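Local coordinates for protein C-1-tetrahydrofolate synthase, cytoplasmic, putative (Trypanosoma brucei, PDB 4CJX) that probably interconverts one-carbon forms of tetrahydrofolate, as an NADP-dependent methylenetetrahydrofolate dehydrogenase and methenyltetrahydrofolate cyclohydrolase working as a homodimer, at residues 27-30 and 31-34; 171-174 and 175-178; 294-297 and 298-302; 200-203 and 204-208. All coordinates share one frame; numbering follows the deposited sequence. Where two conformers were deposited one is given.

Contact 1 (27-30 and 31-34)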
loop_
_atom_site.group_PDB
_atom_site.type_symbol
_atom_site.label_atom_id
_atom_site.label_comp_id
_atom_site.label_asym_id
_atom_site.label_seq_id
_atom_site.Cartn_x
_atom_site.Cartn_y
_atom_site.Cartn_z
ATOM N N VAL B 27 12.762 21.701 -18.078
ATOM C CA VAL B 27 12.231 20.496 -18.667
ATOM C C VAL B 27 13.267 19.383 -18.436
ATOM O O VAL B 27 14.352 19.408 -18.989
ATOM C CB VAL B 27 11.954 20.621 -20.178
ATOM C CG1 VAL B 27 11.419 19.304 -20.735
ATOM C CG2 VAL B 27 10.990 21.758 -20.474
ATOM N N ILE B 28 12.939 18.423 -17.604
ATOM C CA ILE B 28 13.865 17.339 -17.340
ATOM C C ILE B 28 13.873 16.350 -18.511
ATOM O O ILE B 28 12.831 15.831 -18.909
ATOM C CB ILE B 28 13.515 16.582 -16.062
ATOM C CG1 ILE B 28 13.679 17.503 -14.846
ATOM C CG2 ILE B 28 14.419 15.364 -15.926
ATOM C CD1 ILE B 28 12.935 17.038 -13.615
ATOM N N ASP B 29 15.072 16.090 -19.018
ATOM C CA ASP B 29 15.267 15.264 -20.189
ATOM C C ASP B 29 15.445 13.823 -19.759
ATOM O O ASP B 29 16.544 13.413 -19.397
ATOM C CB ASP B 29 16.489 15.760 -20.960
ATOM C CG ASP B 29 16.741 14.992 -22.239
ATOM O OD1 ASP B 29 16.113 13.930 -22.502
ATOM O OD2 ASP B 29 17.604 15.451 -23.001
ATOM N N GLY B 30 14.358 13.066 -19.794
ATOM C CA GLY B 30 14.395 11.645 -19.456
ATOM C C GLY B 30 15.326 10.780 -20.305
ATOM O O GLY B 30 15.933 9.844 -19.792
ATOM N N ARG B 31 15.437 11.095 -21.596
ATOM C CA ARG B 31 16.331 10.361 -22.497
ATOM C C ARG B 31 17.785 10.489 -22.058
ATOM O O ARG B 31 18.509 9.492 -22.005
ATOM C CB ARG B 31 16.176 10.817 -23.957
ATOM C CG ARG B 31 14.725 10.886 -24.446
ATOM C CD ARG B 31 14.609 10.703 -25.953
ATOM N NE ARG B 31 13.494 11.461 -26.551
ATOM C CZ ARG B 31 12.250 11.004 -26.764
ATOM N NH1 ARG B 31 11.884 9.755 -26.412
ATOM N NH2 ARG B 31 11.343 11.809 -27.324
ATOM N N ALA B 32 18.207 11.706 -21.721
ATOM C CA ALA B 32 19.541 11.934 -21.164
ATOM C C ALA B 32 19.738 11.238 -19.813
ATOM O O ALA B 32 20.822 10.751 -19.528
ATOM C CB ALA B 32 19.802 13.424 -21.016
ATOM N N VAL B 33 18.717 11.215 -18.964
ATOM C CA VAL B 33 18.833 10.525 -17.680
ATOM C C VAL B 33 19.026 8.982 -17.878
ATOM O O VAL B 33 19.872 8.342 -17.233
ATOM C CB VAL B 33 17.622 10.823 -16.774
ATOM C CG1 VAL B 33 17.560 9.867 -15.581
ATOM C CG2 VAL B 33 17.677 12.261 -16.276
ATOM N N ALA B 34 18.219 8.422 -18.761
ATOM C CA ALA B 34 18.286 7.014 -19.122
ATOM C C ALA B 34 19.647 6.697 -19.734
ATOM O O ALA B 34 20.284 5.739 -19.342
ATOM C CB ALA B 34 17.169 6.694 -20.108
#
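Asp29 caps the helix that starts at Gly30: its carboxylate oxygen OD1 accepts the backbone N-H of Ala32 at 3.2 Å, and the bond is nearly straight, 168° at the hydrogen. The amide reaches OD1 from above the carboxylate plane, 73° out of it. With CG anti to its own N (chi1 -178°), the carboxylate swings forward over the first turn.

Two backbone bonds take up the helical pattern behind the cap. Val33 N donates to Asp29 O at 3.1 Å, and Ala34 N to Gly30 O at 2.9 Å.

Methyl carbons of the same turn make van der Waals contacts with the oxygens of Asp29. CB of Ala32 sits beside the carboxylate, 3.6 Å from Asp29 OD2, while CG2 of Val33 rests 3.5 Å from Asp29 O. Beyond the turn, Val33 and Ala34 pack on Val299 and Pro298 of helix 296-316. Arg31 runs off from the cap, its NE 5.4 Å from Asp29 OD1, and its side chain reaches the bound inhibitor.

The bond from Ala32 N to a side-chain oxygen marks Asp29 as an N-cap, and its main-chain O starts the regular ladder. The cap stands where strand 26-27 gives way to helix 30-51, beside the inhibitor pocket to which Arg31 belongs.

Contact 2 (171-174 and 175-178)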
loop_
_atom_site.group_PDB
_atom_site.type_symbol
_atom_site.label_atom_id
_atom_site.label_comp_id
_atom_site.label_asym_id
_atom_site.label_seq_id
_atom_site.Cartn_x
_atom_site.Cartn_y
_atom_site.Cartn_z
ATOM N N VAL B 171 9.959 7.733 -11.428
ATOM C CA VAL B 171 9.467 8.986 -10.870
ATOM C C VAL B 171 10.403 9.472 -9.790
ATOM O O VAL B 171 10.783 10.661 -9.762
ATOM C CB VAL B 171 8.049 8.852 -10.279
ATOM C CG1 VAL B 171 7.704 10.060 -9.443
ATOM C CG2 VAL B 171 7.022 8.675 -11.388
ATOM N N MET B 172 10.775 8.558 -8.891
ATOM C CA MET B 172 11.633 8.931 -7.780
ATOM C C MET B 172 13.002 9.351 -8.310
ATOM O O MET B 172 13.602 10.310 -7.819
ATOM C CB MET B 172 11.758 7.785 -6.741
ATOM C CG MET B 172 10.467 7.405 -6.027
ATOM S SD MET B 172 9.496 8.793 -5.416
ATOM C CE MET B 172 10.396 9.297 -3.952
ATOM N N GLU B 173 13.474 8.671 -9.351
ATOM C CA GLU B 173 14.745 9.039 -9.978
ATOM C C GLU B 173 14.687 10.434 -10.635
ATOM O O GLU B 173 15.658 11.195 -10.575
ATOM C CB GLU B 173 15.159 7.969 -10.997
ATOM C CG GLU B 173 16.395 8.286 -11.832
ATOM C CD GLU B 173 17.708 8.311 -11.043
ATOM O OE1 GLU B 173 17.777 7.810 -9.898
ATOM O OE2 GLU B 173 18.683 8.856 -11.597
ATOM N N LEU B 174 13.567 10.758 -11.272
ATOM C CA LEU B 174 13.423 12.076 -11.858
ATOM C C LEU B 174 13.313 13.182 -10.796
ATOM O O LEU B 174 13.868 14.251 -10.992
ATOM C CB LEU B 174 12.261 12.107 -12.848
ATOM C CG LEU B 174 12.609 11.294 -14.105
ATOM C CD1 LEU B 174 11.408 11.177 -14.996
ATOM C CD2 LEU B 174 13.748 11.899 -14.895
ATOM N N LEU B 175 12.643 12.907 -9.668
ATOM C CA LEU B 175 12.663 13.840 -8.511
ATOM C C LEU B 175 14.072 14.054 -7.937
ATOM O O LEU B 175 14.470 15.170 -7.585
ATOM C CB LEU B 175 11.693 13.399 -7.416
ATOM C CG LEU B 175 10.217 13.530 -7.814
ATOM C CD1 LEU B 175 9.296 12.898 -6.777
ATOM C CD2 LEU B 175 9.808 14.980 -8.034
ATOM N N ARG B 176 14.835 12.978 -7.868
ATOM C CA ARG B 176 16.230 13.032 -7.424
ATOM C C ARG B 176 17.064 13.938 -8.357
ATOM O O ARG B 176 17.877 14.760 -7.901
ATOM C CB ARG B 176 16.765 11.605 -7.435
ATOM C CG ARG B 176 18.113 11.392 -6.811
ATOM C CD ARG B 176 18.610 10.005 -7.195
ATOM N NE ARG B 176 19.860 9.662 -6.542
ATOM C CZ ARG B 176 20.508 8.512 -6.722
ATOM N NH1 ARG B 176 20.027 7.580 -7.553
ATOM N NH2 ARG B 176 21.644 8.285 -6.072
ATOM N N CYS B 177 16.856 13.757 -9.664
ATOM C CA CYS B 177 17.545 14.551 -10.676
ATOM C C CYS B 177 17.190 16.033 -10.553
ATOM O O CYS B 177 18.063 16.898 -10.689
ATOM C CB CYS B 177 17.195 14.066 -12.090
ATOM S SG CYS B 177 17.867 12.450 -12.537
ATOM N N SER B 178 15.910 16.322 -10.313
ATOM C CA SER B 178 15.485 17.689 -10.096
ATOM C C SER B 178 16.236 18.236 -8.878
ATOM O O SER B 178 16.805 19.329 -8.920
ATOM C CB SER B 178 13.951 17.793 -9.945
ATOM O OG SER B 178 13.492 17.407 -8.642
#
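Leu175 meets Val171 one turn back, its N donating to Val171 O at 2.9 Å. Its branch CD1 comes within 4.2 Å of Val171 CG1 and 4.3 Å of Met172 SD, so one methyl touches two side chains of the preceding turn. These apolar groups face helix 197-206, where Leu204 covers Leu175.

Arg176 continues the backbone ladder, with its N bonded to Met172 O. Its side chain is extended from CG to NE and brings NH1 to Glu173 OE1 at 3.3 Å, a rather long salt bridge. The carboxylate and guanidinium planes stand 85° apart, and one bond, NH1 to OE1, joins the groups: OE1 uses its syn lone pair and lies near the guanidinium plane. Glu173 reaches this place because its chain bends at chi2 (68°).

At Cys177 the backbone N bonds to Glu173 O as the ladder goes on, and the residue also packs on Val33 of helix 30-51.

Ser178 closes the stretch. While its N donates to Leu174 O, its hydroxyl OG donates to Leu175 O at 2.7 Å and also bonds to Val180 N just past the helix. Chi1 of 79° turns OG back toward the preceding turn.

The chemistry is therefore divided round the helix: Val171, Met172 and Leu175 give an apolar side for packing, Glu173 and Arg176 pair opposite charges through one oxygen, and the serine hydroxyl ties the last turn to the chain that leaves it.

Contact 3 (294-297 and 298-302). With 9L9 ((2S)-2-[[4-[[2,4-bis(azanyl)-6-oxidanylidene-1H-pyrimidin-5-yl]carbamoylamino]phenyl]carbonylamino]pentanedioic acid), chain G.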
loop_
_atom_site.group_PDB
_atom_site.type_symbol
_atom_site.label_atom_id
_atom_site.label_comp_id
_atom_site.label_asym_id
_atom_site.label_seq_id
_atom_site.Cartn_x
_atom_site.Cartn_y
_atom_site.Cartn_z
ATOM N N GLY B 294 9.434 11.270 -23.777
ATOM C CA GLY B 294 10.801 11.642 -23.465
ATOM C C GLY B 294 11.089 12.001 -22.026
ATOM O O GLY B 294 12.142 12.579 -21.748
ATOM N N GLY B 295 10.175 11.660 -21.108
ATOM C CA GLY B 295 10.335 12.006 -19.696
ATOM C C GLY B 295 10.413 10.745 -18.878
ATOM O O GLY B 295 11.476 10.120 -18.795
ATOM N N VAL B 296 9.283 10.333 -18.313
ATOM C CA VAL B 296 9.255 9.179 -17.446
ATOM C C VAL B 296 9.547 7.852 -18.191
ATOM O O VAL B 296 10.221 6.985 -17.648
ATOM C CB VAL B 296 7.931 9.107 -16.644
ATOM C CG1 VAL B 296 7.855 7.818 -15.841
ATOM C CG2 VAL B 296 7.823 10.290 -15.703
ATOM N N GLY B 297 9.074 7.742 -19.435
ATOM C CA GLY B 297 9.128 6.514 -20.171
ATOM C C GLY B 297 10.512 5.906 -20.365
ATOM O O GLY B 297 10.716 4.710 -20.102
ATOM N N PRO B 298 11.464 6.711 -20.851
ATOM C CA PRO B 298 12.781 6.115 -21.048
ATOM C C PRO B 298 13.418 5.684 -19.722
ATOM O O PRO B 298 14.094 4.638 -19.679
ATOM C CB PRO B 298 13.586 7.227 -21.749
ATOM C CG PRO B 298 12.530 8.125 -22.334
ATOM C CD PRO B 298 11.376 8.073 -21.398
ATOM N N VAL B 299 13.172 6.451 -18.666
ATOM C CA VAL B 299 13.704 6.120 -17.348
ATOM C C VAL B 299 13.035 4.876 -16.756
ATOM O O VAL B 299 13.694 4.088 -16.089
ATOM C CB VAL B 299 13.666 7.319 -16.381
ATOM C CG1 VAL B 299 14.333 6.964 -15.049
ATOM C CG2 VAL B 299 14.410 8.488 -17.015
ATOM N N THR B 300 11.753 4.680 -17.032
ATOM C CA THR B 300 11.087 3.441 -16.686
ATOM C C THR B 300 11.817 2.201 -17.251
ATOM O O THR B 300 12.009 1.217 -16.538
ATOM C CB THR B 300 9.616 3.464 -17.141
ATOM O OG1 THR B 300 8.938 4.480 -16.406
ATOM C CG2 THR B 300 8.937 2.127 -16.890
ATOM N N VAL B 301 12.233 2.266 -18.512
ATOM C CA VAL B 301 13.022 1.187 -19.112
ATOM C C VAL B 301 14.352 1.003 -18.383
ATOM O O VAL B 301 14.771 -0.136 -18.127
ATOM C CB VAL B 301 13.304 1.434 -20.614
ATOM C CG1 VAL B 301 14.232 0.367 -21.185
ATOM C CG2 VAL B 301 12.010 1.496 -21.412
ATOM N N SER B 302 15.013 2.116 -18.051
ATOM C CA SER B 302 16.298 2.080 -17.356
ATOM C C SER B 302 16.190 1.464 -15.961
ATOM O O SER B 302 17.105 0.779 -15.506
ATOM C CB SER B 302 16.891 3.494 -17.238
ATOM O OG SER B 302 17.141 4.015 -18.534
HETATM N N2A 9L9 G . 4.781 -5.552 -16.887
HETATM N N1 9L9 G . 3.814 -3.604 -17.947
HETATM C C2 9L9 G . 4.831 -4.122 -17.220
HETATM N N3 9L9 G . 5.902 -3.353 -16.770
HETATM C C4 9L9 G . 5.806 -2.011 -17.164
HETATM O O4A 9L9 G . 6.746 -1.348 -16.755
HETATM N N5A 9L9 G . 4.824 -0.152 -18.395
HETATM C C5 9L9 G . 4.759 -1.445 -17.904
HETATM C C6 9L9 G . 3.780 -2.301 -18.298
HETATM N N7 9L9 G . 2.647 -1.803 -19.078
HETATM O O8A 9L9 G . 6.640 -0.476 -19.737
HETATM N N9 9L9 G . 5.606 1.523 -19.716
HETATM C C1B 9L9 G . 6.411 2.208 -20.582
HETATM C C2B 9L9 G . 5.953 3.463 -21.030
HETATM C C3B 9L9 G . 6.687 4.237 -21.931
HETATM C C4B 9L9 G . 7.914 3.786 -22.425
HETATM C C5B 9L9 G . 8.399 2.552 -21.938
HETATM C C6B 9L9 G . 7.659 1.769 -21.043
HETATM C C7B 9L9 G . 8.735 4.668 -23.348
HETATM O O7B 9L9 G . 9.935 4.543 -23.301
HETATM C CAW 9L9 G . 5.733 0.228 -19.325
HETATM N N 9L9 G . 8.180 5.622 -24.126
HETATM C CA 9L9 G . 8.920 6.574 -24.947
HETATM C C 9L9 G . 8.895 7.911 -24.245
HETATM O OXT 9L9 G . 7.970 8.105 -23.442
HETATM C CB 9L9 G . 8.318 6.838 -26.306
HETATM C CG 9L9 G . 7.529 5.649 -26.817
HETATM C CD 9L9 G . 7.304 5.822 -28.286
HETATM O OE1 9L9 G . 8.293 5.957 -29.006
HETATM O OE2 9L9 G . 6.143 5.827 -28.719
HETATM O O 9L9 G . 9.757 8.791 -24.483
#
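Val296 O is gripped twice by one residue: Thr300 N donates to it at 2.8 Å, nearly in line with the carbonyl bond, and Thr300 OG1 adds a second bond at 3.1 Å from above the carbonyl plane, 56° out of it. Chi1 of -65° sets OG1 beside the threonine's own N, which lets both donors converge on the same oxygen. One residue on, Val301 N bonds to Gly297 O at 3.3 Å.

Pro298, lacking an amide hydrogen, fills the first turn with its ring instead. Its CD packs 3.3 Å from Gly295 O.

The inhibitor lies against this helix start. Its carboxylate O is 2.6 Å from Gly294 N, a weak hydrogen bond bent to 124°, and 3.6 Å from Pro298 CD. Farther along, Val301 CG2 touches phenyl carbon C5B at 3.8 Å. Gly297 has no side chain, and the missing CB lets the other carboxylate oxygen, OXT, lie close over it; the inhibitor's amide oxygen O7B is 3.3 Å from Gly297 C. Lys77 and Asp144 are among the residues that hold the ligand at other points.

A glycine-rich loop running into the first turn of helix 296-316 thereby forms one wall of the inhibitor pocket.

Contact 4 (200-203 and 204-208)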
loop_
_atom_site.group_PDB
_atom_site.type_symbol
_atom_site.label_atom_id
_atom_site.label_comp_id
_atom_site.label_asym_id
_atom_site.label_seq_id
_atom_site.Cartn_x
_atom_site.Cartn_y
_atom_site.Cartn_z
ATOM N N VAL B 200 4.081 4.556 -6.011
ATOM C CA VAL B 200 4.706 5.875 -5.877
ATOM C C VAL B 200 4.176 6.728 -4.679
ATOM O O VAL B 200 4.935 7.449 -4.049
ATOM C CB VAL B 200 4.638 6.652 -7.206
ATOM C CG1 VAL B 200 3.352 7.452 -7.317
ATOM C CG2 VAL B 200 5.833 7.591 -7.311
ATOM N N ALA B 201 2.885 6.624 -4.387
ATOM C CA ALA B 201 2.302 7.304 -3.251
ATOM C C ALA B 201 3.011 6.846 -1.963
ATOM O O ALA B 201 3.375 7.674 -1.125
ATOM C CB ALA B 201 0.812 7.022 -3.171
ATOM N N THR B 202 3.254 5.535 -1.872
ATOM C CA THR B 202 3.974 4.941 -0.755
ATOM C C THR B 202 5.381 5.452 -0.649
ATOM O O THR B 202 5.830 5.759 0.453
ATOM C CB THR B 202 4.061 3.411 -0.848
ATOM O OG1 THR B 202 2.744 2.865 -0.856
ATOM C CG2 THR B 202 4.854 2.829 0.381
ATOM N N LEU B 203 6.087 5.528 -1.774
ATOM C CA LEU B 203 7.473 5.945 -1.739
ATOM C C LEU B 203 7.575 7.409 -1.389
ATOM O O LEU B 203 8.500 7.801 -0.682
ATOM C CB LEU B 203 8.168 5.682 -3.074
ATOM C CG LEU B 203 8.327 4.201 -3.435
ATOM C CD1 LEU B 203 8.798 4.072 -4.881
ATOM C CD2 LEU B 203 9.262 3.493 -2.482
ATOM N N LEU B 204 6.611 8.215 -1.864
ATOM C CA LEU B 204 6.572 9.649 -1.514
ATOM C C LEU B 204 6.306 9.891 -0.016
ATOM O O LEU B 204 7.009 10.694 0.624
ATOM C CB LEU B 204 5.564 10.373 -2.405
ATOM C CG LEU B 204 6.057 10.422 -3.859
ATOM C CD1 LEU B 204 4.932 10.745 -4.814
ATOM C CD2 LEU B 204 7.175 11.442 -3.995
ATOM N N ALA B 205 5.335 9.183 0.550
ATOM C CA ALA B 205 5.077 9.264 1.988
ATOM C C ALA B 205 6.283 8.803 2.839
ATOM O O ALA B 205 6.556 9.401 3.879
ATOM C CB ALA B 205 3.815 8.467 2.348
ATOM N N ASN B 206 7.007 7.758 2.395
ATOM C CA ASN B 206 8.253 7.347 3.076
ATOM C C ASN B 206 9.283 8.468 3.155
ATOM O O ASN B 206 10.048 8.513 4.098
ATOM C CB ASN B 206 8.909 6.142 2.404
ATOM C CG ASN B 206 8.083 4.864 2.530
ATOM O OD1 ASN B 206 7.107 4.803 3.258
ATOM N ND2 ASN B 206 8.501 3.828 1.823
ATOM N N GLU B 207 9.300 9.368 2.180
ATOM C CA GLU B 207 10.160 10.567 2.220
ATOM C C GLU B 207 9.535 11.718 3.033
ATOM O O GLU B 207 10.011 12.854 2.938
ATOM C CB GLU B 207 10.449 11.108 0.805
ATOM C CG GLU B 207 11.064 10.133 -0.166
ATOM C CD GLU B 207 12.467 9.709 0.205
ATOM O OE1 GLU B 207 13.214 10.513 0.803
ATOM O OE2 GLU B 207 12.832 8.550 -0.085
ATOM N N ASP B 208 8.482 11.436 3.805
ATOM C CA ASP B 208 7.783 12.433 4.614
ATOM C C ASP B 208 7.056 13.539 3.846
ATOM O O ASP B 208 6.890 14.634 4.340
ATOM C CB ASP B 208 8.737 13.039 5.654
ATOM C CG ASP B 208 9.043 12.085 6.768
ATOM O OD1 ASP B 208 8.423 11.007 6.824
ATOM O OD2 ASP B 208 9.892 12.418 7.602
HETATM O O HOH W 1 11.070 6.738 -0.827
#
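The last two turns of helix 197-206, the helical link of the beta-alpha-beta unit between strands 186-190 and 210-214, are joined by regular backbone bonds and by side chains one turn apart. Leu204 N donates to Val200 O at 2.9 Å, and the next two rungs run from Ala205 N to Ala201 O and from Asn206 N to Thr202 O.

On the buried side Val200 and Leu204 lie alongside each other and point the same way, CG2 against CD1 at 4.1 Å. Both reach the sheet at Val189, and Leu204 also meets Met172 of helix 166-178.

Thr202 and Asn206 form a second pair, side by side and pointing the same way. Thr202 CG2 approaches Asn206 ND2 at 4.0 Å. That amide nitrogen is satisfied by Leu154 O, which directs the end of the asparagine toward the loop.

Regularity fades at Glu207. Its N makes a weak bond to Leu203 O, 3.4 Å long and bent to 141°. A water bridges the two residues, donating to Leu203 O at 2.8 Å and to Glu207 OE2 at 2.6 Å; the bend of the glutamate chain at chi2 (-67°) carries its carboxylate to that water.

Asp208 then turns to positive phi (65°), and its N bonds to Ala205 O at 2.8 Å. Its OD1 forms salt bridges with Arg157 and with Arg192 of the second subunit. With Ala209 N bonded to Leu204 O, this is a Schellman motif ending a helix of the NAD(P)-binding domain.

Contact 2 touches the other three. Towards contact 1, about 10 Å away between centres, Ile28 CG2 meets Leu174 CD2 at 3.7 Å; towards contact 4, about 13 Å away, Val171 CG1 meets Val200 CG2 at 3.8 Å. Leu174 CD1 also packs on Val296 CG2 of contact 3, at 3.8 Å. Contacts 1 and 3 are the closest pair, with centres about 8 Å apart, and both contribute to the inhibitor pocket: Arg31 comes from one and Gly294, Gly297, Pro298 and Val301 from the other. Contact 4 touches neither, its nearest atoms about 13 Å from contact 1 and about 9 Å from contact 3. Between side chains, NADP-binding Ala196 is about 6 Å from Val200 and about 7 Å from Val171.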